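Local coordinates for uncharacterized protein SP1917 (Streptococcus pneumoniae, PDB 3C9P) that is of unknown function but belongs to a family of uncharacterised bacterial proteins and folds as a small, mainly helical single chain, at residues Leu18-Lys23 with Arg97-Leu102. Numbering follows the deposited sequence. Where two conformers were deposited one is given.
With EDO (1,2-ethanediol), chain B.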
loop_
_atom_site.group_PDB
_atom_site.type_symbol
_atom_site.label_atom_id
_atom_site.label_comp_id
_atom_site.label_asym_id
_atom_site.label_seq_id
_atom_site.Cartn_x
_atom_site.Cartn_y
_atom_site.Cartn_z
ATOM N N LEU A 18 7.831 -6.165 -3.743
ATOM C CA LEU A 18 9.029 -6.637 -3.030
ATOM C C LEU A 18 9.982 -5.504 -2.608
ATOM O O LEU A 18 10.631 -5.573 -1.552
ATOM C CB LEU A 18 9.764 -7.729 -3.814
ATOM C CG LEU A 18 8.979 -9.044 -3.985
ATOM C CD1 LEU A 18 9.698 -9.915 -5.008
ATOM C CD2 LEU A 18 8.846 -9.754 -2.684
ATOM N N ALA A 19 10.040 -4.441 -3.402
ATOM C CA ALA A 19 10.785 -3.244 -2.982
ATOM C C ALA A 19 10.176 -2.557 -1.754
ATOM O O ALA A 19 10.920 -2.032 -0.926
ATOM C CB ALA A 19 10.911 -2.250 -4.159
ATOM N N LEU A 20 8.839 -2.527 -1.645
ATOM C CA LEU A 20 8.167 -2.023 -0.423
ATOM C C LEU A 20 8.608 -2.827 0.802
ATOM O O LEU A 20 8.999 -2.275 1.839
ATOM C CB LEU A 20 6.631 -2.135 -0.525
ATOM C CG LEU A 20 5.742 -1.261 -1.411
ATOM C CD1 LEU A 20 4.295 -1.662 -1.189
ATOM C CD2 LEU A 20 5.936 0.223 -1.141
ATOM N N ILE A 21 8.550 -4.146 0.664
ATOM C CA ILE A 21 9.000 -5.059 1.720
ATOM C C ILE A 21 10.462 -4.819 2.092
ATOM O O ILE A 21 10.808 -4.772 3.274
ATOM C CB ILE A 21 8.756 -6.531 1.325
ATOM C CG1 ILE A 21 7.246 -6.816 1.370
ATOM C CG2 ILE A 21 9.519 -7.495 2.279
ATOM C CD1 ILE A 21 6.830 -8.018 0.638
ATOM N N ALA A 22 11.315 -4.647 1.091
ATOM C CA ALA A 22 12.734 -4.420 1.357
ATOM C C ALA A 22 12.949 -3.156 2.193
ATOM O O ALA A 22 13.787 -3.170 3.071
ATOM C CB ALA A 22 13.528 -4.357 0.067
ATOM N N LYS A 23 12.213 -2.076 1.882
ATOM C CA LYS A 23 12.254 -0.833 2.658
ATOM C C LYS A 23 11.933 -1.111 4.118
ATOM O O LYS A 23 12.637 -0.648 5.022
ATOM C CB LYS A 23 11.230 0.174 2.104
ATOM C CG LYS A 23 11.591 0.743 0.748
ATOM C CD LYS A 23 10.360 1.167 -0.037
ATOM C CE LYS A 23 10.716 1.475 -1.494
ATOM N NZ LYS A 23 9.509 1.370 -2.373
ATOM N N ARG A 97 -0.606 5.725 -3.318
ATOM C CA ARG A 97 0.074 6.576 -2.345
ATOM C C ARG A 97 -0.454 6.334 -0.941
ATOM O O ARG A 97 0.295 6.474 0.013
ATOM C CB ARG A 97 -0.021 8.054 -2.722
ATOM C CG ARG A 97 0.785 8.418 -3.988
ATOM C CD ARG A 97 2.290 8.182 -3.744
ATOM N NE ARG A 97 3.102 8.645 -4.865
ATOM C CZ ARG A 97 3.916 7.877 -5.584
ATOM N NH1 ARG A 97 4.043 6.591 -5.322
ATOM N NH2 ARG A 97 4.618 8.410 -6.571
ATOM N N ARG A 98 -1.722 5.948 -0.807
ATOM C CA ARG A 98 -2.222 5.558 0.529
ATOM C C ARG A 98 -1.488 4.313 1.032
ATOM O O ARG A 98 -1.096 4.259 2.211
ATOM C CB ARG A 98 -3.736 5.328 0.529
ATOM C CG ARG A 98 -4.548 6.592 0.407
ATOM C CD ARG A 98 -6.022 6.282 0.220
ATOM N NE ARG A 98 -6.794 7.526 0.216
ATOM C CZ ARG A 98 -7.871 7.773 -0.518
ATOM N NH1 ARG A 98 -8.348 6.874 -1.371
ATOM N NH2 ARG A 98 -8.476 8.944 -0.396
ATOM N N LEU A 99 -1.256 3.335 0.156
ATOM C CA LEU A 99 -0.389 2.198 0.577
ATOM C C LEU A 99 1.033 2.638 0.973
ATOM O O LEU A 99 1.595 2.173 1.988
ATOM C CB LEU A 99 -0.348 1.057 -0.455
ATOM C CG LEU A 99 0.485 -0.160 0.007
ATOM C CD1 LEU A 99 -0.082 -0.781 1.280
ATOM C CD2 LEU A 99 0.611 -1.204 -1.110
ATOM N N ASP A 100 1.610 3.551 0.197
ATOM C CA ASP A 100 2.951 4.057 0.527
ATOM C C ASP A 100 2.985 4.667 1.919
ATOM O O ASP A 100 3.993 4.513 2.630
ATOM C CB ASP A 100 3.455 5.084 -0.472
ATOM C CG ASP A 100 3.813 4.472 -1.837
ATOM O OD1 ASP A 100 4.360 3.351 -1.923
ATOM O OD2 ASP A 100 3.562 5.148 -2.844
ATOM N N LYS A 101 1.921 5.393 2.290
ATOM C CA LYS A 101 1.812 5.996 3.622
ATOM C C LYS A 101 1.757 4.913 4.707
ATOM O O LYS A 101 2.443 5.029 5.731
ATOM C CB LYS A 101 0.574 6.924 3.705
ATOM C CG LYS A 101 0.446 7.735 4.992
ATOM C CD LYS A 101 1.602 8.704 5.154
ATOM C CE LYS A 101 1.190 9.923 5.953
ATOM N NZ LYS A 101 2.407 10.780 6.137
ATOM N N LEU A 102 0.964 3.859 4.483
ATOM C CA LEU A 102 0.861 2.774 5.470
ATOM C C LEU A 102 2.214 2.078 5.672
ATOM O O LEU A 102 2.588 1.745 6.795
ATOM C CB LEU A 102 -0.216 1.739 5.076
ATOM C CG LEU A 102 -1.646 2.274 4.867
ATOM C CD1 LEU A 102 -2.618 1.170 4.341
ATOM C CD2 LEU A 102 -2.175 2.867 6.178
HETATM C C1 EDO B . 5.102 3.609 -5.238
HETATM O O1 EDO B . 6.336 4.070 -4.688
HETATM C C2 EDO B . 5.124 2.092 -5.240
HETATM O O2 EDO B . 6.118 1.648 -4.315
#
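Leu20 reaches from helix 13-26 to Leu99 and Asp100 on helix 91-107, and its two methyl groups divide the work. Leu20 CD1 lies 3.7 Å from Leu99 CD2, an apolar contact in which the two side chains cross obliquely. Leu20 CD2 lies 3.6 Å from Asp100 OD1, with the side chains at about a right angle. The CB of Leu20 points toward the other helix. In Leu99, CG is anti to the backbone N (chi1 -177°), and CD2 comes nearer to Leu20 than the CB direction alone would suggest. No hydrogen bond joins the two segments. Leu20 CA and Asp100 CA, the closest pair of CA atoms, are 8.1 Å apart. Tyr59 of helix 59-64 touches both leucines, and Leu99 also packs on Thr38 and Leu41 of helix 31-42. The contact therefore belongs to a multi-helix core near the centre of the chain.

The carboxylate of Asp100 is held from its own helix. Arg97 NH1 donates to Asp100 OD2 over 2.9 Å in a salt bridge, meeting the oxygen nearly along its C-O axis. The bond is somewhat bent, at 147°. Arg97 NH2 makes a hydrogen bond to Ala3 O, which should help hold the guanidinium in place. A 1,2-ethanediol, probably from the crystallisation liquor, lies beside this pair. Its O2 makes a weak hydrogen bond of 3.4 Å to Asp100 OD1, and its C1 lies at the edge of the guanidinium. The direct contact between the helices is small and mostly apolar, probably dispersion, with Tyr59 also touching both leucines, while Arg97 probably keeps Asp100 charged beside the apolar Leu20.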